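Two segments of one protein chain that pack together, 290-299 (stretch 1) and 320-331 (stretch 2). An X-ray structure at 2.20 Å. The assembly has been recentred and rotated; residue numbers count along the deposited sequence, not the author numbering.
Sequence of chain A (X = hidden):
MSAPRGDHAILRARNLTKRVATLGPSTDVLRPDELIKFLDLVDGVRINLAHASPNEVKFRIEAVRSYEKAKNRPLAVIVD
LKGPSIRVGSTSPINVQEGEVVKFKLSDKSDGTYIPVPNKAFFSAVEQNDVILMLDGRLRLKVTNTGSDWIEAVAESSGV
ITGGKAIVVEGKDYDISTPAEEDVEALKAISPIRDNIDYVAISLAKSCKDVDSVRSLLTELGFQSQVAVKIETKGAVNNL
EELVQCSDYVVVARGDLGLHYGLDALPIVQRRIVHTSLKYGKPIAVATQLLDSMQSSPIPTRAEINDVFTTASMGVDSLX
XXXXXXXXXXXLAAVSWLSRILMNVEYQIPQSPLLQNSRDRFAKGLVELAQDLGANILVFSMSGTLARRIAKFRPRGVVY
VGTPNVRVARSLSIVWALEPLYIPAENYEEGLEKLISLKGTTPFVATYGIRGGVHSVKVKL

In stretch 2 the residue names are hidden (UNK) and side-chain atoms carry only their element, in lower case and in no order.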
# COMPACT_ATOMS: atom_id res chain seq x y z
N LEU A 290 30.46 18.85 -12.62
CA LEU A 290 29.64 17.90 -13.36
C LEU A 290 30.41 17.33 -14.55
O LEU A 290 30.43 16.12 -14.75
CB LEU A 290 28.31 18.54 -13.77
CG LEU A 290 27.36 18.87 -12.61
CD1 LEU A 290 26.33 19.88 -13.04
CD2 LEU A 290 26.69 17.62 -11.98
N LEU A 291 31.02 18.22 -15.34
CA LEU A 291 31.76 17.83 -16.53
C LEU A 291 33.14 18.47 -16.49
O LEU A 291 33.65 19.00 -17.49
CB LEU A 291 30.99 18.20 -17.81
CG LEU A 291 29.60 17.56 -18.00
CD1 LEU A 291 28.87 18.16 -19.20
CD2 LEU A 291 29.72 16.04 -18.16
N ASP A 292 33.75 18.40 -15.31
CA ASP A 292 34.97 19.12 -15.03
C ASP A 292 36.15 18.82 -15.97
O ASP A 292 36.85 19.75 -16.39
CB ASP A 292 35.37 18.93 -13.57
CG ASP A 292 35.90 20.20 -12.95
OD1 ASP A 292 35.21 21.25 -13.05
OD2 ASP A 292 37.02 20.16 -12.39
N SER A 293 36.36 17.55 -16.32
CA SER A 293 37.44 17.19 -17.23
C SER A 293 37.33 17.92 -18.58
O SER A 293 38.31 18.04 -19.32
CB SER A 293 37.49 15.67 -17.46
OG SER A 293 36.51 15.28 -18.39
N MET A 294 36.14 18.43 -18.88
CA MET A 294 35.87 19.03 -20.19
C MET A 294 36.44 20.44 -20.38
O MET A 294 36.34 21.01 -21.47
CB MET A 294 34.38 18.99 -20.50
CG MET A 294 33.85 17.60 -20.76
SD MET A 294 32.24 17.64 -21.55
CE MET A 294 32.69 18.08 -23.23
N GLN A 295 37.04 20.98 -19.33
CA GLN A 295 37.83 22.21 -19.43
C GLN A 295 39.02 22.00 -20.39
O GLN A 295 39.44 22.94 -21.07
CB GLN A 295 38.34 22.66 -18.06
CG GLN A 295 37.25 23.08 -17.09
CD GLN A 295 37.80 23.57 -15.78
OE1 GLN A 295 38.34 24.67 -15.69
NE2 GLN A 295 37.66 22.75 -14.73
N SER A 296 39.50 20.75 -20.46
CA SER A 296 40.67 20.38 -21.26
C SER A 296 40.38 19.39 -22.37
O SER A 296 41.25 19.12 -23.18
CB SER A 296 41.75 19.78 -20.37
OG SER A 296 42.22 20.76 -19.47
N SER A 297 39.17 18.85 -22.40
CA SER A 297 38.86 17.77 -23.34
C SER A 297 37.48 18.01 -23.93
O SER A 297 36.61 18.51 -23.23
CB SER A 297 38.89 16.42 -22.62
OG SER A 297 38.49 15.38 -23.50
N PRO A 298 37.29 17.70 -25.23
CA PRO A 298 35.97 17.89 -25.83
C PRO A 298 35.01 16.72 -25.54
O PRO A 298 33.85 16.74 -25.99
CB PRO A 298 36.29 17.97 -27.33
CG PRO A 298 37.51 17.11 -27.50
CD PRO A 298 38.28 17.19 -26.21
N ILE A 299 35.50 15.69 -24.84
CA ILE A 299 34.69 14.54 -24.43
C ILE A 299 34.84 14.35 -22.91
O ILE A 299 35.95 14.48 -22.38
CB ILE A 299 35.13 13.23 -25.14
CG1 ILE A 299 35.39 13.43 -26.64
CG2 ILE A 299 34.12 12.11 -24.89
CD1 ILE A 299 34.18 13.83 -27.47
N UNK A 320 23.87 22.80 -13.29
CA UNK A 320 24.54 24.05 -13.62
C UNK A 320 26.01 23.77 -13.92
O UNK A 320 26.74 23.31 -13.05
c UNK A 320 22.75 26.54 -11.14
c UNK A 320 20.69 27.59 -10.28
c UNK A 320 21.35 26.62 -11.07
c UNK A 320 23.07 25.46 -12.03
c UNK A 320 21.86 24.93 -12.43
c UNK A 320 23.53 27.46 -10.42
c UNK A 320 22.87 28.41 -9.64
c UNK A 320 21.47 28.46 -9.57
c UNK A 320 24.45 25.01 -12.43
n UNK A 320 20.83 25.63 -11.86
N UNK A 321 26.42 24.03 -15.14
CA UNK A 321 27.84 24.02 -15.48
C UNK A 321 28.48 25.34 -15.07
O UNK A 321 27.89 26.41 -15.25
c UNK A 321 27.74 22.42 -19.10
c UNK A 321 27.40 22.55 -17.61
c UNK A 321 28.03 23.80 -16.99
c UNK A 321 27.81 21.29 -16.85
N UNK A 322 29.69 25.26 -14.52
CA UNK A 322 30.39 26.47 -14.10
C UNK A 322 31.66 26.70 -14.93
O UNK A 322 31.55 27.26 -16.02
o UNK A 322 31.22 25.30 -12.12
c UNK A 322 30.61 26.51 -12.56
c UNK A 322 29.26 26.65 -11.86
N UNK A 323 32.82 26.26 -14.44
CA UNK A 323 34.10 26.43 -15.16
C UNK A 323 34.12 25.83 -16.54
O UNK A 323 34.78 26.38 -17.45
c UNK A 323 35.23 25.79 -14.37
o UNK A 323 35.15 25.42 -12.03
c UNK A 323 35.27 26.24 -12.94
n UNK A 323 35.43 27.54 -12.72
N UNK A 324 33.42 24.70 -16.69
CA UNK A 324 33.29 23.95 -17.94
C UNK A 324 32.90 24.83 -19.11
O UNK A 324 33.26 24.56 -20.26
o UNK A 324 31.28 21.17 -14.73
c UNK A 324 32.22 22.84 -17.81
o UNK A 324 31.56 23.32 -15.07
c UNK A 324 31.70 22.13 -15.42
c UNK A 324 32.43 21.82 -16.72
N UNK A 325 32.13 25.87 -18.82
CA UNK A 325 31.68 26.80 -19.86
C UNK A 325 32.27 28.21 -19.68
O UNK A 325 32.48 28.92 -20.66
c UNK A 325 29.52 25.46 -20.22
o UNK A 325 29.59 27.38 -18.72
c UNK A 325 30.12 26.86 -19.94
N UNK A 326 32.54 28.60 -18.43
CA UNK A 326 33.00 29.95 -18.13
C UNK A 326 34.42 30.20 -18.65
O UNK A 326 34.68 31.22 -19.29
c UNK A 326 32.92 30.22 -16.62
N UNK A 327 35.33 29.26 -18.38
CA UNK A 327 36.77 29.48 -18.60
C UNK A 327 37.45 28.35 -19.36
O UNK A 327 38.62 28.47 -19.73
c UNK A 327 37.46 29.71 -17.25
o UNK A 327 37.15 28.67 -16.33
N UNK A 328 36.72 27.26 -19.60
CA UNK A 328 37.24 26.09 -20.28
C UNK A 328 37.40 26.21 -21.79
O UNK A 328 36.96 27.18 -22.41
N UNK A 329 38.03 25.20 -22.37
CA UNK A 329 38.45 25.26 -23.76
C UNK A 329 37.35 24.81 -24.72
O UNK A 329 37.42 25.09 -25.93
c UNK A 329 40.37 24.53 -25.30
n UNK A 329 41.51 24.15 -27.74
c UNK A 329 42.38 23.73 -26.59
c UNK A 329 41.87 24.27 -25.25
c UNK A 329 39.72 24.42 -23.93
N UNK A 330 36.33 24.14 -24.19
CA UNK A 330 35.25 23.59 -25.03
C UNK A 330 33.84 23.90 -24.52
O UNK A 330 33.06 22.98 -24.30
c UNK A 330 37.04 21.72 -27.14
c UNK A 330 39.13 21.08 -25.42
c UNK A 330 36.81 21.72 -25.76
c UNK A 330 38.29 21.41 -27.66
c UNK A 330 37.86 21.39 -24.91
c UNK A 330 35.45 22.07 -25.21
c UNK A 330 39.33 21.10 -26.80
o UNK A 330 40.57 20.80 -27.33
N UNK A 331 33.50 25.20 -24.35
CA UNK A 331 32.18 25.55 -23.81
C UNK A 331 31.01 24.90 -24.54
O UNK A 331 30.07 24.45 -23.88
c UNK A 331 34.29 26.41 -24.64
c UNK A 331 32.12 27.08 -23.95
c UNK A 331 33.24 27.44 -24.88
O HOH W 1 35.50 23.53 -21.45

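Position 320 carries one carbon leading into fused five- and six-membered rings that hold eight carbons and one nitrogen, an indole, so it is Trp320. Its CA-to-CB bond points away from stretch 1; the contact is made by its backbone, where Trp320 O lies 3.5 Å from Leu290 CD1.

At 321 there are four carbons, forked at the second. That fork excludes isoleucine, which branches at the first, and gives Leu321. One branch end, Leu321 CD2, meets Leu290 CB at 4.2 Å and Leu291 CD1 at 4.1 Å, a small apolar patch.

Position 322 has one carbon bearing an oxygen and a carbon: Thr322. It makes no contact with stretch 1 and sits at the N-cap position of the short helix 323-326, without a capping bond from its side chain.

At 323, two carbons end in one oxygen and one nitrogen, an amide one methylene from CA, hence Asn323. Its CB points toward stretch 1 and lies 3.6 Å from Gln295 OE1.

Position 324 shows three carbons, the last carrying two oxygens: a carboxylate, Glu324. Its OE2 accepts hydrogen bonds from Leu290 N (3.2 Å, 146° at the hydrogen) and Leu291 N (3.0 Å, 167°), while OE1 accepts one from Thr322 N at 2.8 Å. Both oxygens are thus engaged by backbone amides. The carboxylate tolerates a like charge nearby, Asp292 OD1 being 4.3 Å from Glu324 OE2.

Position 325, again one carbon bearing an oxygen and a carbon, is Thr325; it points away and bonds elsewhere in the structure. Position 326 has a single carbon, Ala326, out of reach of stretch 1.

One carbon and then one oxygen at 327 give Ser327, the first residue to leave helical phi/psi. Its OG makes a weak hydrogen bond to Asn323 O at 3.5 Å.

No side-chain atom exists at 328, so this is Gly328. Here the backbones come close, with Gly328 CA 4.0 Å from Gln295 CA; an ideal CB would lie 3.1 Å from Gln295 CA, a tight fit.

Four carbons in a row ending in nitrogen at 329 identify Lys329. The end of the chain leads away, but Lys329 N donates to Gln295 O (3.0 Å, 154°).

At 330, one carbon leads to a six-carbon ring bearing an oxygen: Tyr330. Pro298 CB stands 4.0 Å from the ring centroid, 18° off its normal, a CH-pi contact over the face; Ser296 O approaches the edge, 3.7 Å from Tyr330 CE2.

Three carbons closing onto the backbone nitrogen at 331 give Pro331, which faces away.

The contact buries 639 Å² and works in three zones. Glu324 holds the amides of Leu290 and Leu291 beside the leucine patch; the close backbone approach at Gly328 accompanies the Lys329-Gln295 bond; Tyr330 packs against Pro298. Water 1 ties the middle together, donating to Met294 O and Glu324 O (both 2.7 Å from its oxygen) and accepting from Tyr330 N at 2.9 Å.

Stretch 2, residues 320-331: WLTNETASGKYP
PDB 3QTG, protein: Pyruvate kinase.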